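Local coordinates for elicitor protein Hrip2 (PDB 5FID) that acts as a protein elicitor of the rice blast fungus, probably sensed by the host plant so that its defence responses are triggered, at residues P22-A27 and R45-T50; S61-G66 and W84-A89; Y77-S82 and D118-Y123; V93-G98 and V131-C136. The protein carries 1 engineered substitution. All coordinates share one frame; numbering follows the deposited sequence.

How the interactions relate
Two beta sheets, with no helix in the chain, carry all four contacts. Interaction 1 ties the turn after strand 16-22 to the start of strand 49-54, interaction 2 lays the 84-89 loop across strand 63-69, and interaction 3 adds segment 118-123 to strand 75-81; all three reach the six-stranded antiparallel sheet. Interaction 4 pairs two strands of the five-stranded sheet and packs on Ile65 of the other, so the contacts hold the two sheets face to face. Along the chain interaction 1 closes first, while interaction 3 alternates with interactions 2 and 4. Centres of interactions 2, 3 and 4 lie 12 to 13 Å apart, that of interaction 1 17 to 20 Å away. The second subunit meets interactions 1 and 3.

Interaction 1. Residues P22-A27 and R45-T50; sequences PYDGSA and RKSGST
Tyr23 and Gly48 join two type I beta turns, Pro22-Gly25 and Arg45-Gly48, where strands 16-22 and 49-54 of the six-stranded antiparallel sheet meet. Pro22 and Ser49 form a non-hydrogen-bonded antiparallel pair. No N-H is needed toward Ser49 at such a position, so a proline nitrogen costs nothing, and the next residue supplies the donor: Tyr23 N reaches Gly48 O at 3.0 Å in a nearly straight bond (174°). That carbonyl is gripped twice, since Ser47 OG also donates to it at 3.1 Å, in its plane and on a lone pair. With OG set between its own backbone N and carbonyl carbon (chi1 67°), Ser47 can at the same time accept from Asp24 N at 3.3 Å, a bent bond. At the backbone angles of Gly48 a beta carbon would jam against Ser47 O and also run into Tyr23 CD2. Asp24 turns its carboxylate back on its own loop, an Asx turn in which OD1 takes Ser26 N and, on its syn lone pair, Ser26 OG at 2.6 Å. Its other oxygen, OD2, accepts from a water that in turn accepts from Ser47 N, a water bridge between the turns. The Arg45 chain, extended from CG to NE, crosses Pro22 obliquely, Arg45 NH1 3.5 Å from Pro22 CG. NE is held by a salt bridge to Glu42, and Ser49 OG is bonded to Ser20. The Tyr23 ring lies over the Ser49-Thr50 backbone, and Asn72 of the second subunit packs on it. Arg45 NH1 donates to two waters; one also donates to Ser26 OG, the other to Ala27 O at 2.7 Å.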
loop_
_atom_site.group_PDB
_atom_site.type_symbol
_atom_site.label_atom_id
_atom_site.label_comp_id
_atom_site.label_asym_id
_atom_site.label_seq_id
_atom_site.Cartn_x
_atom_site.Cartn_y
_atom_site.Cartn_z
ATOM N N PRO A 22 -2.759 15.198 12.631
ATOM C CA PRO A 22 -2.255 15.514 11.292
ATOM C C PRO A 22 -0.746 15.318 11.164
ATOM O O PRO A 22 0.001 15.700 12.073
ATOM C CB PRO A 22 -2.604 16.993 11.130
ATOM C CG PRO A 22 -3.798 17.196 12.010
ATOM C CD PRO A 22 -3.558 16.300 13.199
ATOM N N TYR A 23 -0.306 14.729 10.053
ATOM C CA TYR A 23 1.121 14.523 9.829
ATOM C C TYR A 23 1.897 15.831 9.733
ATOM O O TYR A 23 3.091 15.867 10.047
ATOM C CB TYR A 23 1.363 13.688 8.563
ATOM C CG TYR A 23 1.082 12.209 8.723
ATOM C CD1 TYR A 23 1.377 11.559 9.907
ATOM C CD2 TYR A 23 0.530 11.466 7.688
ATOM C CE1 TYR A 23 1.128 10.201 10.063
ATOM C CE2 TYR A 23 0.266 10.100 7.836
ATOM C CZ TYR A 23 0.570 9.480 9.031
ATOM O OH TYR A 23 0.334 8.132 9.201
ATOM N N ASP A 24 1.243 16.904 9.297
ATOM C CA ASP A 24 1.971 18.170 9.114
ATOM C C ASP A 24 2.056 19.007 10.389
ATOM O O ASP A 24 2.519 20.148 10.360
ATOM C CB ASP A 24 1.385 19.008 7.971
ATOM C CG ASP A 24 -0.038 19.484 8.248
ATOM O OD1 ASP A 24 -0.567 19.263 9.359
ATOM O OD2 ASP A 24 -0.640 20.111 7.349
ATOM N N GLY A 25 1.586 18.446 11.498
ATOM C CA GLY A 25 1.720 19.096 12.792
ATOM C C GLY A 25 0.629 20.085 13.139
ATOM O O GLY A 25 0.643 20.671 14.226
ATOM N N SER A 26 -0.328 20.279 12.236
ATOM C CA SER A 26 -1.428 21.198 12.511
ATOM C C SER A 26 -2.230 20.666 13.680
ATOM O O SER A 26 -2.034 19.518 14.081
ATOM C CB SER A 26 -2.314 21.392 11.282
ATOM O OG SER A 26 -2.652 20.159 10.684
ATOM N N ALA A 27 -3.120 21.493 14.229
ATOM C CA ALA A 27 -3.867 21.138 15.438
ATOM C C ALA A 27 -4.517 19.773 15.326
ATOM O O ALA A 27 -4.991 19.382 14.251
ATOM C CB ALA A 27 -4.944 22.191 15.735
ATOM N N ARG A 45 -7.346 15.207 5.439
ATOM C CA ARG A 45 -6.378 16.265 5.637
ATOM C C ARG A 45 -5.327 16.122 4.562
ATOM O O ARG A 45 -4.894 15.012 4.263
ATOM C CB ARG A 45 -5.765 16.173 7.030
ATOM C CG ARG A 45 -6.785 16.427 8.126
ATOM C CD ARG A 45 -6.268 16.021 9.488
ATOM N NE ARG A 45 -7.319 16.173 10.488
ATOM C CZ ARG A 45 -7.605 17.312 11.104
ATOM N NH1 ARG A 45 -6.912 18.407 10.831
ATOM N NH2 ARG A 45 -8.586 17.351 11.994
ATOM N N LYS A 46 -4.955 17.254 3.974
ATOM C CA LYS A 46 -4.040 17.304 2.846
ATOM C C LYS A 46 -2.761 16.530 3.146
ATOM O O LYS A 46 -2.294 15.740 2.324
ATOM C CB LYS A 46 -3.720 18.770 2.543
ATOM C CG LYS A 46 -2.924 19.021 1.280
ATOM C CD LYS A 46 -2.492 20.481 1.237
ATOM C CE LYS A 46 -1.796 20.864 2.541
ATOM N NZ LYS A 46 -1.600 22.337 2.712
ATOM N N SER A 47 -2.229 16.744 4.344
ATOM C CA SER A 47 -0.974 16.135 4.784
ATOM C C SER A 47 -1.097 14.675 5.202
ATOM O O SER A 47 -0.088 14.012 5.430
ATOM C CB SER A 47 -0.402 16.915 5.974
ATOM O OG SER A 47 -1.222 16.789 7.153
ATOM N N GLY A 48 -2.323 14.182 5.324
ATOM C CA GLY A 48 -2.528 12.856 5.882
ATOM C C GLY A 48 -2.618 12.946 7.396
ATOM O O GLY A 48 -2.373 14.005 7.981
ATOM N N SER A 49 -2.952 11.838 8.048
ATOM C CA SER A 49 -3.141 11.881 9.493
ATOM C C SER A 49 -3.048 10.509 10.131
ATOM O O SER A 49 -3.180 9.487 9.457
ATOM C CB SER A 49 -4.501 12.496 9.820
ATOM O OG SER A 49 -4.533 12.974 11.157
ATOM N N THR A 50 -2.817 10.513 11.439
ATOM C CA THR A 50 -2.951 9.327 12.264
ATOM C C THR A 50 -4.207 9.459 13.119
ATOM O O THR A 50 -4.339 10.402 13.908
ATOM C CB THR A 50 -1.734 9.162 13.189
ATOM O OG1 THR A 50 -0.571 8.920 12.387
ATOM C CG2 THR A 50 -1.939 7.995 14.142
HETATM O O HOH W 1 -2.939 18.772 6.418
HETATM O O HOH W 2 -4.854 18.944 8.900
HETATM O O HOH W 3 -7.000 20.408 12.814
#

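Interaction 2. Residues S61-G66 and W84-A89; sequences SPMFIG and WGNPFA. Engineered in segment 61-66: Met63 (natural residue Leu).
Ser61 and Trp84 meet through a carbon: Ser61 CA lies 3.1 Å from Trp84 O in a CA-H...O contact, and no direct hydrogen bond joins the two segments. Here a loop crosses the start of strand 63-69 in the six-stranded antiparallel sheet, the touching parts running 84° apart, and no beta bridge forms between them. A water lies between, 2.7 Å from Pro62 O, and accepts from Trp84 N. An aromatic pair anchors one end. Phe64, its CG between the backbone N and the carbonyl carbon (chi1 84°), brings CD2 over one face of the Trp84 ring, toward the rim and 3.5 Å from Trp84 CE3; the ring planes are inclined at 41°. Pro62 CG meets the edge of the indole. A large flat side chain suits Trp84 because it can cover Phe64 and also rest on Thr50 and Lys52 of the adjacent strand 49-54. Gly85 passes so close to Ser61 O that a beta carbon would clash. Beyond it an Asx turn shapes the loop, Asn86 OD1 accepting from Phe88 N. The engineered Met63, present as selenomethionine, runs alongside Asn86 and makes an oblique Met-aromatic contact, its SE 4.1 Å from Phe88 CD2.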
loop_
_atom_site.group_PDB
_atom_site.type_symbol
_atom_site.label_atom_id
_atom_site.label_comp_id
_atom_site.label_asym_id
_atom_site.label_seq_id
_atom_site.Cartn_x
_atom_site.Cartn_y
_atom_site.Cartn_z
ATOM N N SER A 61 -2.655 3.234 24.812
ATOM C CA SER A 61 -2.479 2.028 23.994
ATOM C C SER A 61 -3.521 1.912 22.888
ATOM O O SER A 61 -4.264 0.927 22.828
ATOM C CB SER A 61 -2.501 0.780 24.876
ATOM O OG SER A 61 -1.432 0.830 25.809
ATOM N N PRO A 62 -3.570 2.916 21.992
ATOM C CA PRO A 62 -4.643 2.936 21.000
ATOM C C PRO A 62 -4.312 2.130 19.749
ATOM O O PRO A 62 -3.147 1.910 19.392
ATOM C CB PRO A 62 -4.695 4.405 20.605
ATOM C CG PRO A 62 -3.236 4.812 20.646
ATOM C CD PRO A 62 -2.619 4.025 21.787
HETATM N N MSE A 63 -5.364 1.723 19.058
HETATM C CA MSE A 63 -5.227 1.254 17.701
HETATM C C MSE A 63 -5.092 2.527 16.884
HETATM O O MSE A 63 -5.399 3.600 17.379
HETATM C CB MSE A 63 -6.488 0.497 17.303
HETATM C CG MSE A 63 -6.338 -0.318 16.050
HETATM SE SE MSE A 63 -8.112 -0.844 15.449
HETATM C CE MSE A 63 -8.845 0.872 14.887
ATOM N N PHE A 64 -4.578 2.439 15.662
ATOM C CA PHE A 64 -4.637 3.606 14.780
ATOM C C PHE A 64 -4.975 3.312 13.331
ATOM O O PHE A 64 -4.758 2.206 12.825
ATOM C CB PHE A 64 -3.428 4.566 14.944
ATOM C CG PHE A 64 -2.188 4.193 14.167
ATOM C CD1 PHE A 64 -2.099 4.434 12.799
ATOM C CD2 PHE A 64 -1.069 3.698 14.825
ATOM C CE1 PHE A 64 -0.936 4.127 12.083
ATOM C CE2 PHE A 64 0.104 3.388 14.117
ATOM C CZ PHE A 64 0.169 3.603 12.750
ATOM N N ILE A 65 -5.547 4.320 12.681
ATOM C CA ILE A 65 -5.825 4.263 11.258
ATOM C C ILE A 65 -5.011 5.375 10.645
ATOM O O ILE A 65 -5.185 6.544 10.991
ATOM C CB ILE A 65 -7.315 4.520 10.973
ATOM C CG1 ILE A 65 -8.161 3.401 11.601
ATOM C CG2 ILE A 65 -7.558 4.611 9.464
ATOM C CD1 ILE A 65 -9.436 3.884 12.213
ATOM N N GLY A 66 -4.098 5.026 9.748
ATOM C CA GLY A 66 -3.282 6.046 9.119
ATOM C C GLY A 66 -3.719 6.222 7.684
ATOM O O GLY A 66 -4.029 5.245 7.014
ATOM N N TRP A 84 0.667 0.418 18.369
ATOM C CA TRP A 84 0.642 1.097 19.667
ATOM C C TRP A 84 -0.357 0.469 20.628
ATOM O O TRP A 84 -0.549 0.971 21.741
ATOM C CB TRP A 84 0.298 2.583 19.497
ATOM C CG TRP A 84 1.165 3.299 18.486
ATOM C CD1 TRP A 84 2.394 2.915 18.039
ATOM C CD2 TRP A 84 0.851 4.521 17.799
ATOM N NE1 TRP A 84 2.871 3.823 17.119
ATOM C CE2 TRP A 84 1.941 4.818 16.951
ATOM C CE3 TRP A 84 -0.249 5.382 17.810
ATOM C CZ2 TRP A 84 1.969 5.953 16.129
ATOM C CZ3 TRP A 84 -0.219 6.515 16.999
ATOM C CH2 TRP A 84 0.881 6.785 16.165
ATOM N N GLY A 85 -0.996 -0.614 20.192
ATOM C CA GLY A 85 -2.014 -1.284 20.984
ATOM C C GLY A 85 -3.221 -1.671 20.137
ATOM O O GLY A 85 -3.288 -1.331 18.966
ATOM N N ASN A 86 -4.165 -2.401 20.722
ATOM C CA ASN A 86 -5.432 -2.706 20.065
ATOM C C ASN A 86 -6.466 -3.168 21.071
ATOM O O ASN A 86 -6.491 -4.344 21.442
ATOM C CB ASN A 86 -5.292 -3.776 18.979
ATOM C CG ASN A 86 -6.612 -4.027 18.253
ATOM O OD1 ASN A 86 -7.590 -3.283 18.439
ATOM N ND2 ASN A 86 -6.652 -5.062 17.427
ATOM N N PRO A 87 -7.331 -2.242 21.505
ATOM C CA PRO A 87 -8.373 -2.506 22.499
ATOM C C PRO A 87 -9.422 -3.452 21.945
ATOM O O PRO A 87 -10.222 -4.000 22.711
ATOM C CB PRO A 87 -9.008 -1.127 22.717
ATOM C CG PRO A 87 -7.998 -0.148 22.254
ATOM C CD PRO A 87 -7.290 -0.823 21.115
ATOM N N PHE A 88 -9.407 -3.634 20.624
ATOM C CA PHE A 88 -10.447 -4.384 19.927
ATOM C C PHE A 88 -9.928 -5.692 19.371
ATOM O O PHE A 88 -10.525 -6.265 18.466
ATOM C CB PHE A 88 -11.041 -3.531 18.802
ATOM C CG PHE A 88 -11.270 -2.096 19.197
ATOM C CD1 PHE A 88 -12.393 -1.730 19.927
ATOM C CD2 PHE A 88 -10.360 -1.116 18.846
ATOM C CE1 PHE A 88 -12.602 -0.410 20.298
ATOM C CE2 PHE A 88 -10.560 0.206 19.214
ATOM C CZ PHE A 88 -11.686 0.561 19.943
ATOM N N ALA A 89 -8.824 -6.173 19.934
ATOM C CA ALA A 89 -8.191 -7.410 19.478
ATOM C C ALA A 89 -9.112 -8.641 19.494
ATOM O O ALA A 89 -8.986 -9.533 18.649
ATOM C CB ALA A 89 -6.938 -7.668 20.300
HETATM O O HOH W 4 -1.729 1.061 17.211
#

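Interaction 3. Residues Y77-S82 and D118-Y123; sequences YYELSS and DMKKVY
Tyr78 and Tyr123 form the close end of this contact, a hydrogen-bonded antiparallel pair. Tyr78 N donates to Tyr123 O at 2.9 Å, nearly along the C=O axis, and Tyr123 N returns a straight bond to Tyr78 O at 3.0 Å. Tyr78 holds CG between its backbone N and carbonyl carbon (chi1 44°). One face of its ring lies over Tyr123 O, offset toward the rim, and Tyr78 CE2 touches Tyr123 CB at 3.5 Å. A tyrosine suits the spot, as its far hydroxyl still reaches Gln102 O. Toward Lys120 the backbones part, Leu80 N lying 4.4 Å from Lys121 O, and long side chains span the gap. Glu79, extended beyond CG, packs its CD on Val122 CG2 at 3.7 Å and receives Lys120 NZ on the syn lone pair of OE2 in a salt bridge of 2.9 Å. Glu83 also pairs with that ammonium, and Ser115 OG bonds Glu79 OE2. The second subunit covers this wider side: its Tyr75 bonds both Glu79 OE1 and Lys120 NZ, and it makes backbone hydrogen bonds with Lys120 and Val122. The segment leads into strand 123-126, outermost within this chain in the six-stranded antiparallel sheet, with strand 75-81 between it and strand 63-69.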
loop_
_atom_site.group_PDB
_atom_site.type_symbol
_atom_site.label_atom_id
_atom_site.label_comp_id
_atom_site.label_asym_id
_atom_site.label_seq_id
_atom_site.Cartn_x
_atom_site.Cartn_y
_atom_site.Cartn_z
ATOM N N TYR A 77 -3.568 6.209 0.524
ATOM C CA TYR A 77 -2.938 5.123 1.258
ATOM C C TYR A 77 -3.576 5.018 2.638
ATOM O O TYR A 77 -3.956 6.027 3.220
ATOM C CB TYR A 77 -1.432 5.377 1.365
ATOM C CG TYR A 77 -0.749 5.557 0.014
ATOM C CD1 TYR A 77 -0.456 4.465 -0.795
ATOM C CD2 TYR A 77 -0.405 6.817 -0.452
ATOM C CE1 TYR A 77 0.175 4.630 -2.031
ATOM C CE2 TYR A 77 0.212 6.984 -1.683
ATOM C CZ TYR A 77 0.502 5.892 -2.462
ATOM O OH TYR A 77 1.122 6.068 -3.683
ATOM N N TYR A 78 -3.712 3.799 3.151
ATOM C CA TYR A 78 -4.407 3.578 4.416
ATOM C C TYR A 78 -3.786 2.394 5.145
ATOM O O TYR A 78 -3.407 1.397 4.527
ATOM C CB TYR A 78 -5.911 3.333 4.190
ATOM C CG TYR A 78 -6.166 2.394 3.039
ATOM C CD1 TYR A 78 -6.153 2.860 1.732
ATOM C CD2 TYR A 78 -6.392 1.044 3.251
ATOM C CE1 TYR A 78 -6.354 2.008 0.664
ATOM C CE2 TYR A 78 -6.601 0.189 2.188
ATOM C CZ TYR A 78 -6.577 0.676 0.900
ATOM O OH TYR A 78 -6.771 -0.181 -0.171
ATOM N N GLU A 79 -3.692 2.511 6.465
ATOM C CA GLU A 79 -3.045 1.506 7.293
ATOM C C GLU A 79 -3.888 1.289 8.537
ATOM O O GLU A 79 -4.269 2.250 9.208
ATOM C CB GLU A 79 -1.654 1.991 7.702
ATOM C CG GLU A 79 -0.909 1.092 8.698
ATOM C CD GLU A 79 0.469 1.628 9.061
ATOM O OE1 GLU A 79 0.753 2.819 8.781
ATOM O OE2 GLU A 79 1.286 0.857 9.631
ATOM N N LEU A 80 -4.186 0.031 8.833
ATOM C CA LEU A 80 -4.872 -0.329 10.072
ATOM C C LEU A 80 -3.830 -0.934 11.001
ATOM O O LEU A 80 -3.398 -2.063 10.793
ATOM C CB LEU A 80 -5.987 -1.341 9.790
ATOM C CG LEU A 80 -6.806 -1.788 11.007
ATOM C CD1 LEU A 80 -7.555 -0.609 11.604
ATOM C CD2 LEU A 80 -7.788 -2.891 10.611
ATOM N N SER A 81 -3.423 -0.185 12.029
ATOM C CA SER A 81 -2.239 -0.564 12.806
ATOM C C SER A 81 -2.514 -0.873 14.266
ATOM O O SER A 81 -3.227 -0.132 14.941
ATOM C CB SER A 81 -1.189 0.540 12.723
ATOM O OG SER A 81 -0.048 0.221 13.504
ATOM N N SER A 82 -1.938 -1.971 14.753
ATOM C CA SER A 82 -1.954 -2.266 16.185
ATOM C C SER A 82 -0.577 -2.049 16.816
ATOM O O SER A 82 -0.289 -2.605 17.882
ATOM C CB SER A 82 -2.414 -3.702 16.445
ATOM O OG SER A 82 -1.512 -4.645 15.877
ATOM N N ASP A 118 6.943 -5.349 13.045
ATOM C CA ASP A 118 7.827 -6.210 12.267
ATOM C C ASP A 118 7.192 -6.734 10.979
ATOM O O ASP A 118 7.814 -7.485 10.221
ATOM C CB ASP A 118 8.339 -7.371 13.124
ATOM C CG ASP A 118 7.230 -8.085 13.897
ATOM O OD1 ASP A 118 6.116 -7.528 14.068
ATOM O OD2 ASP A 118 7.500 -9.222 14.362
HETATM N N MSE A 119 5.947 -6.346 10.735
HETATM C CA MSE A 119 5.326 -6.611 9.444
HETATM C C MSE A 119 4.320 -5.520 9.127
HETATM O O MSE A 119 3.162 -5.597 9.539
HETATM C CB MSE A 119 4.663 -7.990 9.409
HETATM C CG MSE A 119 3.998 -8.313 8.074
HETATM SE SE MSE A 119 5.212 -8.095 6.530
HETATM C CE MSE A 119 6.677 -9.249 7.139
ATOM N N LYS A 120 4.775 -4.509 8.389
ATOM C CA LYS A 120 3.930 -3.374 8.034
ATOM C C LYS A 120 2.924 -3.749 6.957
ATOM O O LYS A 120 3.235 -4.485 6.017
ATOM C CB LYS A 120 4.786 -2.189 7.575
ATOM C CG LYS A 120 5.702 -1.653 8.664
ATOM C CD LYS A 120 4.898 -0.938 9.754
ATOM C CE LYS A 120 4.907 0.562 9.530
ATOM N NZ LYS A 120 4.020 1.297 10.487
ATOM N N LYS A 121 1.707 -3.250 7.109
ATOM C CA LYS A 121 0.656 -3.512 6.144
ATOM C C LYS A 121 -0.013 -2.191 5.836
ATOM O O LYS A 121 -0.739 -1.637 6.656
ATOM C CB LYS A 121 -0.323 -4.564 6.677
ATOM C CG LYS A 121 0.293 -5.967 6.685
ATOM C CD LYS A 121 -0.690 -7.040 7.112
ATOM C CE LYS A 121 -0.056 -8.429 6.998
ATOM N NZ LYS A 121 -0.991 -9.493 7.496
ATOM N N VAL A 122 0.307 -1.666 4.658
ATOM C CA VAL A 122 -0.185 -0.377 4.209
ATOM C C VAL A 122 -0.644 -0.610 2.787
ATOM O O VAL A 122 0.068 -1.250 2.021
ATOM C CB VAL A 122 0.947 0.683 4.255
ATOM C CG1 VAL A 122 0.446 2.056 3.809
ATOM C CG2 VAL A 122 1.515 0.784 5.654
ATOM N N TYR A 123 -1.841 -0.139 2.443
ATOM C CA TYR A 123 -2.374 -0.357 1.102
ATOM C C TYR A 123 -2.681 0.944 0.378
ATOM O O TYR A 123 -3.019 1.947 1.014
ATOM C CB TYR A 123 -3.632 -1.231 1.141
ATOM C CG TYR A 123 -3.419 -2.573 1.792
ATOM C CD1 TYR A 123 -2.538 -3.498 1.255
ATOM C CD2 TYR A 123 -4.110 -2.923 2.933
ATOM C CE1 TYR A 123 -2.346 -4.737 1.851
ATOM C CE2 TYR A 123 -3.921 -4.155 3.536
ATOM C CZ TYR A 123 -3.037 -5.051 2.991
ATOM O OH TYR A 123 -2.859 -6.275 3.589
#

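Interaction 4. Residues V93-G98 and V131-C136; sequences VTLSPG and VEATLC
Glu132 O is gripped by two donors, Ser96 N across the contact at 2.9 Å and a water at 2.8 Å. The same water lies 2.6 Å from Thr94 OG1, and more weakly meets Thr134 OG1, so it ties the two threonines to the backbone. Thr94 and Thr134 are a hydrogen-bonded pair, Thr134 N reaching Thr94 O at 3.0 Å; their side chains lie alongside each other and point the same way. With OG1 between the backbone N and the carbonyl carbon (chi1 61°), Thr94 OG1 comes within 3.4 Å of Thr134 CB. Strands 93-96 and 131-135 run antiparallel, their axes approaching to 4.6 Å and their directions 170° apart, in the five-stranded mixed sheet of a beta sandwich. Side chains alternate in character to match. On the face of Thr94, Ser96, Glu132 and Thr134 the residues are polar and partly exposed: Glu132 OE2 is bonded to His9, and Ser96 OG both bonds Asp103 and accepts from Gly98 N in an ST turn. Leu95 and Ala133 point to the other face and pack on Ile65 of the opposing sheet. Leu95 CD1 reaches Val131 CG1 at 3.5 Å and Ala133 CB at 3.6 Å, the small alanine fitting where these strands draw close. Past the strand end, Cys136 SG is joined to Cys12 in a disulfide.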
loop_
_atom_site.group_PDB
_atom_site.type_symbol
_atom_site.label_atom_id
_atom_site.label_comp_id
_atom_site.label_asym_id
_atom_site.label_seq_id
_atom_site.Cartn_x
_atom_site.Cartn_y
_atom_site.Cartn_z
ATOM N N VAL A 93 -12.430 -6.117 13.204
ATOM C CA VAL A 93 -12.209 -4.745 12.751
ATOM C C VAL A 93 -11.947 -4.747 11.251
ATOM O O VAL A 93 -11.124 -5.521 10.749
ATOM C CB VAL A 93 -11.025 -4.071 13.482
ATOM C CG1 VAL A 93 -10.758 -2.690 12.910
ATOM C CG2 VAL A 93 -11.309 -3.963 14.981
ATOM N N THR A 94 -12.664 -3.884 10.534
ATOM C CA THR A 94 -12.483 -3.757 9.090
ATOM C C THR A 94 -11.988 -2.360 8.773
ATOM O O THR A 94 -12.290 -1.416 9.493
ATOM C CB THR A 94 -13.803 -4.017 8.334
ATOM O OG1 THR A 94 -14.780 -3.048 8.736
ATOM C CG2 THR A 94 -14.332 -5.405 8.648
ATOM N N LEU A 95 -11.217 -2.226 7.702
ATOM C CA LEU A 95 -10.862 -0.908 7.189
ATOM C C LEU A 95 -10.882 -1.028 5.681
ATOM O O LEU A 95 -10.144 -1.832 5.108
ATOM C CB LEU A 95 -9.474 -0.477 7.671
ATOM C CG LEU A 95 -8.992 0.885 7.140
ATOM C CD1 LEU A 95 -9.767 2.018 7.790
ATOM C CD2 LEU A 95 -7.488 1.072 7.365
ATOM N N SER A 96 -11.733 -0.247 5.030
ATOM C CA SER A 96 -11.904 -0.377 3.586
ATOM C C SER A 96 -11.882 0.985 2.898
ATOM O O SER A 96 -12.419 1.954 3.426
ATOM C CB SER A 96 -13.238 -1.066 3.310
ATOM O OG SER A 96 -13.562 -1.012 1.933
ATOM N N PRO A 97 -11.275 1.063 1.703
ATOM C CA PRO A 97 -11.299 2.312 0.943
ATOM C C PRO A 97 -12.451 2.319 -0.049
ATOM O O PRO A 97 -12.488 3.187 -0.923
ATOM C CB PRO A 97 -9.988 2.252 0.162
ATOM C CG PRO A 97 -9.873 0.780 -0.167
ATOM C CD PRO A 97 -10.394 0.062 1.073
ATOM N N GLY A 98 -13.373 1.371 0.077
ATOM C CA GLY A 98 -14.408 1.202 -0.924
ATOM C C GLY A 98 -14.021 0.073 -1.869
ATOM O O GLY A 98 -13.049 -0.652 -1.624
ATOM N N VAL A 131 -11.730 6.480 3.609
ATOM C CA VAL A 131 -11.077 5.454 4.423
ATOM C C VAL A 131 -11.992 5.171 5.602
ATOM O O VAL A 131 -12.177 6.021 6.470
ATOM C CB VAL A 131 -9.681 5.896 4.898
ATOM C CG1 VAL A 131 -9.076 4.858 5.831
ATOM C CG2 VAL A 131 -8.768 6.079 3.700
ATOM N N GLU A 132 -12.580 3.976 5.617
ATOM C CA GLU A 132 -13.730 3.701 6.463
ATOM C C GLU A 132 -13.489 2.475 7.324
ATOM O O GLU A 132 -13.326 1.364 6.812
ATOM C CB GLU A 132 -14.968 3.514 5.582
ATOM C CG GLU A 132 -16.269 3.341 6.331
ATOM C CD GLU A 132 -17.470 3.406 5.400
ATOM O OE1 GLU A 132 -17.284 3.453 4.154
ATOM O OE2 GLU A 132 -18.605 3.413 5.907
ATOM N N ALA A 133 -13.455 2.689 8.639
ATOM C CA ALA A 133 -13.199 1.619 9.589
ATOM C C ALA A 133 -14.467 1.310 10.364
ATOM O O ALA A 133 -15.228 2.211 10.694
ATOM C CB ALA A 133 -12.091 2.014 10.551
ATOM N N THR A 134 -14.692 0.030 10.647
ATOM C CA THR A 134 -15.784 -0.397 11.515
ATOM C C THR A 134 -15.226 -1.213 12.681
ATOM O O THR A 134 -14.609 -2.254 12.467
ATOM C CB THR A 134 -16.810 -1.260 10.759
ATOM O OG1 THR A 134 -17.431 -0.481 9.728
ATOM C CG2 THR A 134 -17.898 -1.750 11.721
ATOM N N LEU A 135 -15.447 -0.728 13.903
ATOM C CA LEU A 135 -14.950 -1.380 15.110
ATOM C C LEU A 135 -15.990 -2.404 15.532
ATOM O O LEU A 135 -17.182 -2.105 15.514
ATOM C CB LEU A 135 -14.772 -0.349 16.230
ATOM C CG LEU A 135 -13.990 0.924 15.904
ATOM C CD1 LEU A 135 -13.996 1.859 17.113
ATOM C CD2 LEU A 135 -12.565 0.590 15.494
ATOM N N CYS A 136 -15.550 -3.606 15.902
ATOM C CA CYS A 136 -16.474 -4.673 16.312
ATOM C C CYS A 136 -17.522 -4.957 15.234
ATOM O O CYS A 136 -18.722 -5.047 15.520
ATOM C CB CYS A 136 -17.170 -4.327 17.631
ATOM S SG CYS A 136 -16.036 -3.937 18.985
HETATM O O HOH W 5 -14.993 -0.840 7.343
#